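Local coordinates for citryl-spermidine/3,4-dihydroxybenzoyl-citryl-spermidine:spermidine ligase (Bacillus anthracis, PDB 3TO3), which catalyses the ATP-dependent condensation of spermidine with citryl-spermidine intermediates in the biosynthesis of petrobactin, a siderophore of the anthrax bacillus, at residues F54-L59 / E105-V110; R295-V300 / I369-V374; I345-F350 / A456-H461. All blocks are in the same frame, centred on the assembly; numbering follows the deposited sequence.

Contact 1 of 3, residues F54-L59 / E105-V110; sequences FLIQGL and EEVFRV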
loop_
_atom_site.group_PDB
_atom_site.type_symbol
_atom_site.label_atom_id
_atom_site.label_comp_id
_atom_site.label_asym_id
_atom_site.label_seq_id
_atom_site.Cartn_x
_atom_site.Cartn_y
_atom_site.Cartn_z
ATOM N N PHE B 54 -32.365 11.473 -15.170
ATOM C CA PHE B 54 -32.143 10.394 -14.219
ATOM C C PHE B 54 -32.145 10.999 -12.819
ATOM O O PHE B 54 -31.451 11.982 -12.574
ATOM C CB PHE B 54 -30.795 9.699 -14.455
ATOM C CG PHE B 54 -30.680 8.981 -15.768
ATOM C CD1 PHE B 54 -30.988 7.619 -15.866
ATOM C CD2 PHE B 54 -30.212 9.638 -16.898
ATOM C CE1 PHE B 54 -30.871 6.917 -17.086
ATOM C CE2 PHE B 54 -30.076 8.939 -18.119
ATOM C CZ PHE B 54 -30.420 7.576 -18.210
ATOM N N LEU B 55 -32.926 10.413 -11.915
ATOM C CA LEU B 55 -32.961 10.839 -10.520
ATOM C C LEU B 55 -32.454 9.714 -9.651
ATOM O O LEU B 55 -33.135 8.716 -9.489
ATOM C CB LEU B 55 -34.388 11.206 -10.109
ATOM C CG LEU B 55 -35.061 12.230 -11.043
ATOM C CD1 LEU B 55 -36.583 12.409 -10.836
ATOM C CD2 LEU B 55 -34.378 13.578 -10.918
ATOM N N ILE B 56 -31.263 9.882 -9.078
ATOM C CA ILE B 56 -30.642 8.849 -8.260
ATOM C C ILE B 56 -30.801 9.149 -6.781
ATOM O O ILE B 56 -30.443 10.230 -6.312
ATOM C CB ILE B 56 -29.132 8.700 -8.579
ATOM C CG1 ILE B 56 -28.901 8.412 -10.048
ATOM C CG2 ILE B 56 -28.478 7.610 -7.735
ATOM C CD1 ILE B 56 -27.482 8.795 -10.503
ATOM N N GLN B 57 -31.313 8.173 -6.045
ATOM C CA GLN B 57 -31.547 8.307 -4.600
ATOM C C GLN B 57 -30.274 8.156 -3.766
ATOM O O GLN B 57 -29.417 7.332 -4.069
ATOM C CB GLN B 57 -32.533 7.229 -4.151
ATOM C CG GLN B 57 -33.934 7.375 -4.695
ATOM C CD GLN B 57 -34.602 8.655 -4.222
ATOM O OE1 GLN B 57 -34.425 9.076 -3.069
ATOM N NE2 GLN B 57 -35.366 9.293 -5.117
ATOM N N GLY B 58 -30.173 8.914 -2.685
ATOM C CA GLY B 58 -29.130 8.678 -1.690
ATOM C C GLY B 58 -29.589 9.114 -0.301
ATOM O O GLY B 58 -30.729 9.562 -0.122
ATOM N N LEU B 59 -28.710 8.965 0.688
ATOM C CA LEU B 59 -28.960 9.432 2.052
ATOM C C LEU B 59 -27.683 10.064 2.565
ATOM O O LEU B 59 -26.604 9.516 2.351
ATOM C CB LEU B 59 -29.313 8.264 2.977
ATOM C CG LEU B 59 -30.676 7.593 2.868
ATOM C CD1 LEU B 59 -30.745 6.383 3.836
ATOM C CD2 LEU B 59 -31.805 8.583 3.158
ATOM N N GLU B 105 -20.718 7.390 -1.274
ATOM C CA GLU B 105 -21.205 7.086 0.073
ATOM C C GLU B 105 -22.720 7.267 0.190
ATOM O O GLU B 105 -23.396 6.439 0.791
ATOM C CB GLU B 105 -20.475 7.910 1.139
ATOM C CG GLU B 105 -19.123 7.338 1.513
ATOM C CD GLU B 105 -18.184 8.363 2.116
ATOM O OE1 GLU B 105 -18.592 9.541 2.295
ATOM O OE2 GLU B 105 -17.021 7.980 2.396
ATOM N N GLU B 106 -23.246 8.350 -0.380
ATOM C CA GLU B 106 -24.672 8.652 -0.243
ATOM C C GLU B 106 -25.532 7.674 -1.053
ATOM O O GLU B 106 -26.533 7.164 -0.584
ATOM C CB GLU B 106 -24.950 10.126 -0.587
ATOM C CG GLU B 106 -24.140 11.060 0.311
ATOM C CD GLU B 106 -24.524 12.539 0.239
ATOM O OE1 GLU B 106 -24.908 13.010 -0.845
ATOM O OE2 GLU B 106 -24.424 13.235 1.285
ATOM N N VAL B 107 -25.107 7.391 -2.269
ATOM C CA VAL B 107 -25.793 6.433 -3.109
ATOM C C VAL B 107 -25.784 5.005 -2.545
ATOM O O VAL B 107 -26.746 4.265 -2.685
ATOM C CB VAL B 107 -25.177 6.509 -4.530
ATOM C CG1 VAL B 107 -25.441 5.254 -5.331
ATOM C CG2 VAL B 107 -25.726 7.727 -5.209
ATOM N N PHE B 108 -24.700 4.620 -1.885
ATOM C CA PHE B 108 -24.622 3.281 -1.304
ATOM C C PHE B 108 -25.123 3.139 0.154
ATOM O O PHE B 108 -24.969 2.079 0.783
ATOM C CB PHE B 108 -23.266 2.619 -1.589
ATOM C CG PHE B 108 -23.034 2.359 -3.071
ATOM C CD1 PHE B 108 -23.894 1.535 -3.790
ATOM C CD2 PHE B 108 -21.986 2.948 -3.747
ATOM C CE1 PHE B 108 -23.706 1.305 -5.152
ATOM C CE2 PHE B 108 -21.786 2.714 -5.126
ATOM C CZ PHE B 108 -22.650 1.894 -5.823
ATOM N N ARG B 109 -25.694 4.211 0.703
ATOM C CA ARG B 109 -26.457 4.066 1.936
ATOM C C ARG B 109 -27.835 3.474 1.590
ATOM O O ARG B 109 -28.478 2.819 2.398
ATOM C CB ARG B 109 -26.623 5.397 2.662
ATOM C CG ARG B 109 -25.366 5.922 3.286
ATOM C CD ARG B 109 -25.656 6.874 4.469
ATOM N NE ARG B 109 -24.391 7.305 5.062
ATOM C CZ ARG B 109 -23.590 8.230 4.537
ATOM N NH1 ARG B 109 -23.929 8.863 3.417
ATOM N NH2 ARG B 109 -22.449 8.534 5.144
ATOM N N VAL B 110 -28.299 3.761 0.385
ATOM C CA VAL B 110 -29.544 3.222 -0.118
ATOM C C VAL B 110 -29.363 1.827 -0.697
ATOM O O VAL B 110 -30.174 0.945 -0.468
ATOM C CB VAL B 110 -30.130 4.170 -1.176
ATOM C CG1 VAL B 110 -31.324 3.549 -1.848
ATOM C CG2 VAL B 110 -30.484 5.519 -0.540
HETATM O O HOH W 1 -29.167 4.431 -5.126
#
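The CA atoms come nearest at Gly-58 and Val-107, 4.3 Å apart, where strand 54-59 passes over helical segment 105-110 at 92° with 5.2 Å between the segment axes. The glycine supplies no side chain at this point, and its CA lies directly against the helix, 3.2 Å from Glu-106 O and also beside Val-110 CG2. That methyl is set anti to the carbonyl carbon of its own residue, and it meets both Gly-58 and Leu-59 CG, the two side chains of Val-110 and Leu-59 crossing at about a right angle.

Next to the glycine the polar groups take over. The amide of Leu-59 reaches Glu-106 O over 3.1 Å, coming from above the carbonyl plane. In return, Leu-59 O is gripped from the other segment: Arg-109 sends NH1 to it at 3.0 Å, with a rather bent N-H...O angle of 142°, and Glu-106 CA makes a CA-H...O contact at 3.3 Å. The Arg-109 chain runs extended from CG to NE, its CB and CD lying against Leu-59 CB. On the inner side, Ile-56 CG2 touches Val-107 CG2 at 3.7 Å. A water there donates to Gln-57 O, and weakly to Val-107 O, bridging the two backbones.

The carboxylate of Glu-106 turns to other partners: Arg-89 in a salt bridge, and Tyr-68 and Gln-102 in hydrogen bonds. Within the antiparallel sheet, strand 52-59 runs between strands 44-47 and 65-74, and backbone bonds join Ile-56 with Tyr-68 and Gly-58 with Val-66. Helix 18-37 touches both the strand and segment 105-110, with Val-32 on Ile-56 and Leu-35 on Phe-108.

Contact 2 of 3, residues R295-V300 / I369-V374; sequences RPYVKV and IWRESV. With ATP (adenosine-5'-triphosphate), chain E.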
loop_
_atom_site.group_PDB
_atom_site.type_symbol
_atom_site.label_atom_id
_atom_site.label_comp_id
_atom_site.label_asym_id
_atom_site.label_seq_id
_atom_site.Cartn_x
_atom_site.Cartn_y
_atom_site.Cartn_z
ATOM N N ARG B 295 14.366 -3.453 -32.317
ATOM C CA ARG B 295 14.496 -4.416 -31.245
ATOM C C ARG B 295 13.141 -4.670 -30.584
ATOM O O ARG B 295 12.239 -3.840 -30.653
ATOM C CB ARG B 295 15.523 -3.909 -30.255
ATOM C CG ARG B 295 16.918 -3.845 -30.900
ATOM C CD ARG B 295 17.661 -5.148 -30.670
ATOM N NE ARG B 295 17.820 -5.338 -29.239
ATOM C CZ ARG B 295 18.633 -4.596 -28.494
ATOM N NH1 ARG B 295 19.368 -3.667 -29.089
ATOM N NH2 ARG B 295 18.716 -4.787 -27.170
ATOM N N PRO B 296 12.981 -5.844 -29.988
ATOM C CA PRO B 296 11.708 -6.245 -29.383
ATOM C C PRO B 296 11.339 -5.406 -28.148
ATOM O O PRO B 296 12.205 -4.843 -27.481
ATOM C CB PRO B 296 11.975 -7.698 -28.945
ATOM C CG PRO B 296 13.491 -7.752 -28.718
ATOM C CD PRO B 296 14.042 -6.855 -29.817
ATOM N N TYR B 297 10.040 -5.332 -27.877
ATOM C CA TYR B 297 9.513 -4.781 -26.646
ATOM C C TYR B 297 9.752 -5.764 -25.513
ATOM O O TYR B 297 9.936 -6.969 -25.730
ATOM C CB TYR B 297 7.994 -4.558 -26.733
ATOM C CG TYR B 297 7.482 -3.830 -27.961
ATOM C CD1 TYR B 297 7.579 -2.448 -28.074
ATOM C CD2 TYR B 297 6.865 -4.542 -28.998
ATOM C CE1 TYR B 297 7.088 -1.776 -29.221
ATOM C CE2 TYR B 297 6.380 -3.910 -30.121
ATOM C CZ TYR B 297 6.490 -2.523 -30.238
ATOM O OH TYR B 297 5.988 -1.927 -31.382
ATOM N N VAL B 298 9.711 -5.227 -24.301
ATOM C CA VAL B 298 9.841 -5.986 -23.082
ATOM C C VAL B 298 8.573 -5.754 -22.274
ATOM O O VAL B 298 8.169 -4.594 -22.023
ATOM C CB VAL B 298 11.076 -5.505 -22.322
ATOM C CG1 VAL B 298 11.460 -6.476 -21.327
ATOM C CG2 VAL B 298 12.215 -5.404 -23.285
ATOM N N LYS B 299 7.909 -6.843 -21.917
ATOM C CA LYS B 299 6.760 -6.762 -21.034
ATOM C C LYS B 299 7.184 -7.360 -19.711
ATOM O O LYS B 299 7.531 -8.558 -19.641
ATOM C CB LYS B 299 5.541 -7.486 -21.617
ATOM C CG LYS B 299 4.290 -7.453 -20.743
ATOM C CD LYS B 299 3.078 -8.027 -21.479
ATOM C CE LYS B 299 1.776 -7.632 -20.803
ATOM N NZ LYS B 299 0.590 -8.274 -21.462
ATOM N N VAL B 300 7.188 -6.529 -18.669
ATOM C CA VAL B 300 7.785 -6.947 -17.408
ATOM C C VAL B 300 6.829 -6.814 -16.242
ATOM O O VAL B 300 5.839 -6.096 -16.327
ATOM C CB VAL B 300 9.078 -6.176 -17.111
ATOM C CG1 VAL B 300 10.123 -6.509 -18.139
ATOM C CG2 VAL B 300 8.814 -4.658 -17.124
ATOM N N ILE B 369 8.375 -11.057 -20.759
ATOM C CA ILE B 369 8.055 -11.571 -22.088
ATOM C C ILE B 369 8.554 -10.601 -23.151
ATOM O O ILE B 369 8.303 -9.404 -23.065
ATOM C CB ILE B 369 6.551 -11.743 -22.294
ATOM C CG1 ILE B 369 5.999 -12.831 -21.391
ATOM C CG2 ILE B 369 6.250 -12.057 -23.771
ATOM C CD1 ILE B 369 4.497 -12.689 -21.085
ATOM N N TRP B 370 9.259 -11.107 -24.158
ATOM C CA TRP B 370 9.750 -10.254 -25.244
ATOM C C TRP B 370 8.776 -10.335 -26.387
ATOM O O TRP B 370 8.217 -11.386 -26.637
ATOM C CB TRP B 370 11.118 -10.689 -25.727
ATOM C CG TRP B 370 12.257 -10.298 -24.870
ATOM C CD1 TRP B 370 12.981 -9.158 -24.973
ATOM C CD2 TRP B 370 12.858 -11.057 -23.796
ATOM N NE1 TRP B 370 13.998 -9.149 -24.050
ATOM C CE2 TRP B 370 13.935 -10.294 -23.297
ATOM C CE3 TRP B 370 12.586 -12.300 -23.208
ATOM C CZ2 TRP B 370 14.747 -10.726 -22.222
ATOM C CZ3 TRP B 370 13.399 -12.733 -22.148
ATOM C CH2 TRP B 370 14.464 -11.935 -21.664
ATOM N N ARG B 371 8.554 -9.224 -27.084
ATOM C CA ARG B 371 7.597 -9.222 -28.189
ATOM C C ARG B 371 8.162 -8.507 -29.426
ATOM O O ARG B 371 8.919 -7.539 -29.282
ATOM C CB ARG B 371 6.272 -8.613 -27.723
ATOM C CG ARG B 371 5.473 -7.956 -28.795
ATOM C CD ARG B 371 3.998 -7.870 -28.414
ATOM N NE ARG B 371 3.725 -6.958 -27.320
ATOM C CZ ARG B 371 2.831 -7.196 -26.362
ATOM N NH1 ARG B 371 2.133 -8.318 -26.354
ATOM N NH2 ARG B 371 2.630 -6.307 -25.405
ATOM N N GLU B 372 7.820 -8.994 -30.626
ATOM C CA GLU B 372 8.317 -8.390 -31.876
ATOM C C GLU B 372 7.915 -6.926 -31.972
ATOM O O GLU B 372 6.764 -6.575 -31.703
ATOM C CB GLU B 372 7.740 -9.088 -33.120
ATOM C CG GLU B 372 8.190 -10.493 -33.359
ATOM C CD GLU B 372 7.554 -11.082 -34.621
ATOM O OE1 GLU B 372 6.299 -10.960 -34.776
ATOM O OE2 GLU B 372 8.314 -11.657 -35.455
ATOM N N SER B 373 8.844 -6.080 -32.386
ATOM C CA SER B 373 8.542 -4.671 -32.671
ATOM C C SER B 373 7.643 -4.575 -33.878
ATOM O O SER B 373 7.901 -5.231 -34.878
ATOM C CB SER B 373 9.831 -3.927 -33.022
ATOM O OG SER B 373 9.553 -2.558 -33.248
ATOM N N VAL B 374 6.609 -3.749 -33.816
ATOM C CA VAL B 374 5.764 -3.527 -34.991
ATOM C C VAL B 374 6.568 -2.963 -36.185
ATOM O O VAL B 374 6.182 -3.134 -37.346
ATOM C CB VAL B 374 4.597 -2.574 -34.682
ATOM C CG1 VAL B 374 5.080 -1.135 -34.687
ATOM C CG2 VAL B 374 3.509 -2.745 -35.699
HETATM P PB ATP E . -0.919 -5.076 -21.064
HETATM O O1B ATP E . 0.278 -4.744 -20.210
HETATM O O2B ATP E . -1.435 -6.443 -20.701
HETATM O O3B ATP E . -0.518 -5.004 -22.583
HETATM P PA ATP E . -2.732 -3.803 -19.489
HETATM O O1A ATP E . -1.769 -4.211 -18.392
HETATM O O2A ATP E . -4.042 -4.581 -19.440
HETATM O O3A ATP E . -2.063 -4.027 -20.874
HETATM O "O5'" ATP E . -3.021 -2.270 -19.301
HETATM C "C5'" ATP E . -3.314 -1.466 -20.382
HETATM C "C4'" ATP E . -3.933 -0.216 -20.102
HETATM O "O4'" ATP E . -4.596 0.289 -21.310
HETATM C "C3'" ATP E . -4.999 -0.376 -19.086
HETATM O "O3'" ATP E . -4.728 0.410 -17.990
HETATM C "C2'" ATP E . -6.235 0.059 -19.761
HETATM O "O2'" ATP E . -7.060 0.716 -18.894
HETATM C "C1'" ATP E . -5.713 0.967 -20.820
HETATM N N9 ATP E . -6.645 1.311 -21.862
HETATM C C8 ATP E . -6.900 2.571 -22.257
HETATM N N7 ATP E . -7.808 2.517 -23.241
HETATM C C5 ATP E . -8.130 1.226 -23.484
HETATM C C6 ATP E . -9.003 0.607 -24.390
HETATM N N6 ATP E . -9.772 1.414 -25.296
HETATM N N1 ATP E . -9.105 -0.742 -24.389
HETATM C C2 ATP E . -8.376 -1.484 -23.529
HETATM N N3 ATP E . -7.528 -0.916 -22.642
HETATM C C4 ATP E . -7.382 0.435 -22.595
#
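Lys-299, paired in the sheet with Ile-369, carries this contact to the nucleotide: its NZ donates to ATP O2B at 2.8 Å, although the position of NZ in the model is less certain than most. CG stands anti to the backbone N (chi1 180°) and the chain continues extended, lifting the amine off the strand towards the phosphates and a salt bridge with Asp-459. Arg-371 rises from the same face; ATP O3B lies near the plane of its guanidinium but 4.4 Å from NH2, too far for a bond. The two cations do not touch, Lys-299 NZ standing 4.9 Å from Arg-371 NH2. NH1 of the arginine forms salt bridges with Asp-459 and Glu-349.

One shell further out, the ring of Tyr-297 flanks the arginine, CD2 against Arg-371 CG at 3.7 Å. Its hydroxyl oxygen accepts the amide of Val-374 over 3.1 Å, nearly straight at 169°, while Glu-372 O sits by the ring edge, 3.1 Å from CE2. The phenol thus ties the chain just beyond the strand back to its neighbour.

Antiparallel pairing holds the register beneath. Tyr-297 with Arg-371 and Lys-299 with Ile-369 are hydrogen-bonded pairs, each with two backbone bonds; the amide of Lys-299, for one, meets Ile-369 O at 2.8 Å. Between them, Val-298 and Trp-370 form a non-hydrogen-bonded pair on the reverse face. There Pro-296 CG and Val-298 CG2 lie alongside Trp-370 CD1.

Chemically, the sheet is two-sided: the Trp-370 face packs against helix 208-219, while the other presents two cations. Of these Lys-299, an established ATP-binding residue, makes the phosphate contact, and Asp-459 and Glu-349 probably share the positive charge.

Contact 3 of 3, residues I345-F350 / A456-H461; sequences ILLKEF and ALKDFH. With ATP (adenosine-5'-triphosphate), chain E.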
loop_
_atom_site.group_PDB
_atom_site.type_symbol
_atom_site.label_atom_id
_atom_site.label_comp_id
_atom_site.label_asym_id
_atom_site.label_seq_id
_atom_site.Cartn_x
_atom_site.Cartn_y
_atom_site.Cartn_z
ATOM N N ILE B 345 -0.977 -9.002 -39.108
ATOM C CA ILE B 345 0.303 -9.096 -38.410
ATOM C C ILE B 345 0.030 -9.608 -37.003
ATOM O O ILE B 345 -0.863 -9.101 -36.351
ATOM C CB ILE B 345 0.932 -7.718 -38.256
ATOM C CG1 ILE B 345 1.185 -7.092 -39.615
ATOM C CG2 ILE B 345 2.213 -7.773 -37.410
ATOM C CD1 ILE B 345 1.300 -5.586 -39.522
ATOM N N LEU B 346 0.756 -10.628 -36.546
ATOM C CA LEU B 346 0.675 -11.028 -35.132
ATOM C C LEU B 346 2.005 -10.710 -34.466
ATOM O O LEU B 346 3.007 -11.294 -34.840
ATOM C CB LEU B 346 0.385 -12.520 -35.004
ATOM C CG LEU B 346 -0.923 -13.005 -35.620
ATOM C CD1 LEU B 346 -1.074 -14.463 -35.323
ATOM C CD2 LEU B 346 -2.103 -12.264 -35.089
ATOM N N LEU B 347 2.056 -9.784 -33.510
ATOM C CA LEU B 347 3.373 -9.479 -32.945
ATOM C C LEU B 347 3.665 -10.622 -31.969
ATOM O O LEU B 347 2.998 -10.777 -30.934
ATOM C CB LEU B 347 3.360 -8.139 -32.204
ATOM C CG LEU B 347 2.950 -6.945 -33.054
ATOM C CD1 LEU B 347 2.845 -5.707 -32.205
ATOM C CD2 LEU B 347 3.966 -6.747 -34.223
ATOM N N LYS B 348 4.696 -11.398 -32.278
ATOM C CA LYS B 348 4.883 -12.655 -31.591
ATOM C C LYS B 348 5.522 -12.388 -30.240
ATOM O O LYS B 348 6.468 -11.599 -30.160
ATOM C CB LYS B 348 5.746 -13.614 -32.417
ATOM C CG LYS B 348 5.098 -14.120 -33.709
ATOM C CD LYS B 348 6.025 -15.138 -34.420
ATOM C CE LYS B 348 5.763 -15.243 -35.946
ATOM N NZ LYS B 348 6.358 -14.151 -36.801
ATOM N N GLU B 349 5.024 -13.053 -29.194
ATOM C CA GLU B 349 5.708 -13.002 -27.928
ATOM C C GLU B 349 6.612 -14.218 -28.061
ATOM O O GLU B 349 6.222 -15.329 -27.740
ATOM C CB GLU B 349 4.625 -13.208 -26.833
ATOM C CG GLU B 349 3.690 -11.947 -26.687
ATOM C CD GLU B 349 2.271 -12.195 -26.150
ATOM O OE1 GLU B 349 1.932 -13.262 -25.600
ATOM O OE2 GLU B 349 1.451 -11.281 -26.281
ATOM N N PHE B 350 7.868 -13.982 -28.431
ATOM C CA PHE B 350 8.658 -15.083 -28.954
ATOM C C PHE B 350 9.617 -15.668 -27.924
ATOM O O PHE B 350 10.279 -16.687 -28.158
ATOM C CB PHE B 350 9.386 -14.679 -30.257
ATOM C CG PHE B 350 10.351 -13.556 -30.075
ATOM C CD1 PHE B 350 9.938 -12.240 -30.240
ATOM C CD2 PHE B 350 11.657 -13.803 -29.697
ATOM C CE1 PHE B 350 10.801 -11.199 -30.049
ATOM C CE2 PHE B 350 12.531 -12.758 -29.496
ATOM C CZ PHE B 350 12.103 -11.444 -29.679
ATOM N N ALA B 456 -2.704 -5.305 -36.858
ATOM C CA ALA B 456 -1.660 -6.020 -36.127
ATOM C C ALA B 456 -2.213 -6.299 -34.756
ATOM O O ALA B 456 -2.857 -5.437 -34.175
ATOM C CB ALA B 456 -0.412 -5.194 -36.018
ATOM N N LEU B 457 -1.995 -7.507 -34.250
ATOM C CA LEU B 457 -2.606 -7.924 -32.987
ATOM C C LEU B 457 -1.519 -8.269 -32.004
ATOM O O LEU B 457 -0.434 -8.716 -32.393
ATOM C CB LEU B 457 -3.539 -9.113 -33.201
ATOM C CG LEU B 457 -4.610 -8.874 -34.268
ATOM C CD1 LEU B 457 -5.016 -10.175 -34.909
ATOM C CD2 LEU B 457 -5.802 -8.156 -33.660
ATOM N N LYS B 458 -1.783 -8.019 -30.735
ATOM C CA LYS B 458 -0.799 -8.298 -29.695
ATOM C C LYS B 458 -1.507 -8.720 -28.416
ATOM O O LYS B 458 -2.743 -8.702 -28.369
ATOM C CB LYS B 458 0.105 -7.086 -29.441
ATOM C CG LYS B 458 -0.623 -5.764 -29.094
ATOM C CD LYS B 458 0.447 -4.676 -28.844
ATOM C CE LYS B 458 -0.139 -3.355 -28.280
ATOM N NZ LYS B 458 -0.668 -3.518 -26.880
ATOM N N ASP B 459 -0.704 -9.047 -27.396
ATOM C CA ASP B 459 -1.155 -9.562 -26.104
ATOM C C ASP B 459 -2.028 -10.821 -26.173
ATOM O O ASP B 459 -3.231 -10.760 -25.910
ATOM C CB ASP B 459 -1.854 -8.465 -25.289
ATOM C CG ASP B 459 -0.874 -7.465 -24.695
ATOM O OD1 ASP B 459 0.225 -7.879 -24.262
ATOM O OD2 ASP B 459 -1.193 -6.255 -24.675
ATOM N N PHE B 460 -1.421 -11.930 -26.589
ATOM C CA PHE B 460 -2.007 -13.292 -26.604
ATOM C C PHE B 460 -1.928 -14.085 -25.296
ATOM O O PHE B 460 -2.807 -14.877 -24.970
ATOM C CB PHE B 460 -1.359 -14.100 -27.738
ATOM C CG PHE B 460 -1.222 -13.302 -28.993
ATOM C CD1 PHE B 460 -2.321 -12.630 -29.500
ATOM C CD2 PHE B 460 0.012 -13.144 -29.613
ATOM C CE1 PHE B 460 -2.204 -11.867 -30.658
ATOM C CE2 PHE B 460 0.139 -12.365 -30.754
ATOM C CZ PHE B 460 -0.964 -11.725 -31.278
ATOM N N HIS B 461 -0.846 -13.892 -24.562
ATOM C CA HIS B 461 -0.524 -14.816 -23.518
ATOM C C HIS B 461 -1.613 -14.892 -22.438
ATOM O O HIS B 461 -1.886 -15.971 -21.905
ATOM C CB HIS B 461 0.850 -14.486 -22.932
ATOM C CG HIS B 461 0.860 -13.252 -22.097
ATOM N ND1 HIS B 461 0.926 -11.986 -22.642
ATOM C CD2 HIS B 461 0.786 -13.084 -20.757
ATOM C CE1 HIS B 461 0.905 -11.090 -21.672
ATOM N NE2 HIS B 461 0.814 -11.730 -20.518
HETATM P PB ATP E . -0.919 -5.076 -21.064
HETATM O O1B ATP E . 0.278 -4.744 -20.210
HETATM O O2B ATP E . -1.435 -6.443 -20.701
HETATM O O3B ATP E . -0.518 -5.004 -22.583
HETATM P PA ATP E . -2.732 -3.803 -19.489
HETATM O O1A ATP E . -1.769 -4.211 -18.392
HETATM O O2A ATP E . -4.042 -4.581 -19.440
HETATM O O3A ATP E . -2.063 -4.027 -20.874
HETATM O "O5'" ATP E . -3.021 -2.270 -19.301
HETATM C "C5'" ATP E . -3.314 -1.466 -20.382
HETATM C "C4'" ATP E . -3.933 -0.216 -20.102
HETATM O "O4'" ATP E . -4.596 0.289 -21.310
HETATM C "C3'" ATP E . -4.999 -0.376 -19.086
HETATM O "O3'" ATP E . -4.728 0.410 -17.990
HETATM C "C2'" ATP E . -6.235 0.059 -19.761
HETATM O "O2'" ATP E . -7.060 0.716 -18.894
HETATM C "C1'" ATP E . -5.713 0.967 -20.820
HETATM N N9 ATP E . -6.645 1.311 -21.862
HETATM C C8 ATP E . -6.900 2.571 -22.257
HETATM N N7 ATP E . -7.808 2.517 -23.241
HETATM C C5 ATP E . -8.130 1.226 -23.484
HETATM C C6 ATP E . -9.003 0.607 -24.390
HETATM N N6 ATP E . -9.772 1.414 -25.296
HETATM N N1 ATP E . -9.105 -0.742 -24.389
HETATM C C2 ATP E . -8.376 -1.484 -23.529
HETATM N N3 ATP E . -7.528 -0.916 -22.642
HETATM C C4 ATP E . -7.382 0.435 -22.595
HETATM O O HOH W 2 1.580 -9.887 -28.734
#
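Ile-345 and Ala-456 open the tightly packed end of this contact, a parallel strand pair with CB against CB at 3.6 Å. One residue on, the other face of the sheet brings Leu-346 CD2 onto Leu-457 CD1, also at 3.6 Å, with CZ of Phe-460 4.0 Å from the same Leu-346 CD2. Two backbone bonds lock the pair: Leu-457 N to Ile-345 O, and Leu-347 N to Leu-457 O at 2.9 Å, the latter nearly along the C=O axis.

Past Leu-347 the chains part, and the CA atoms of Glu-349 and Phe-460 are 7.8 Å apart. Polar groups and a water, not methyls, span this wider end. Extended beyond CG, Glu-349 places OE2 3.0 Å from the amide of Phe-460, which meets its syn side 26° out of the carboxylate plane. OE1 makes weak bonds to His-461 N and ND1, with carboxylate and imidazole planes 72° apart. A water completes the bridge, donating to Leu-347 O and Glu-349 OE2 and accepting from Asp-459 N.

Asp-459, one of the residues lining the ATP pocket, binds magnesium together with Gln-441 and Asn-442. Its pairing with Phe-460 just after a strand is reminiscent of the Asp-Phe of protein kinases, to whose clan the IucA/IucC family belongs. Lys-458 NZ pairs with Asp-459 OD2 at 3.6 Å and also donates to Gln-441 O. Glu-349 OE2 and Asp-459 OD1 are only 4.1 Å apart, and the repulsion expected between them is probably relieved by Arg-371, shared by both acids, with Lys-299 as a second cation at OD1.

In the fold
Contact 1 stands apart, partly buried and distant from the annotated sites; contacts 2 and 3 are both buried and both touch ATP. Contact 1 joins a strand of the separate antiparallel sheet to the end part of helix 100-110, about 46 and 44 Å from the centres of contacts 2 and 3. Those two, centres about 10 Å apart, share one mixed sheet where strands 345-355 and 367-371 lie side by side; one pairs its strands antiparallel, the other parallel. Contact 2 brings Lys-299 and Arg-371, contact 3 Glu-349 and Asp-459, meeting at Asp-459 OD1, 2.9 Å from Arg-371 NH1. In contact 1, by contrast, charged side chains serve backbone and local partners.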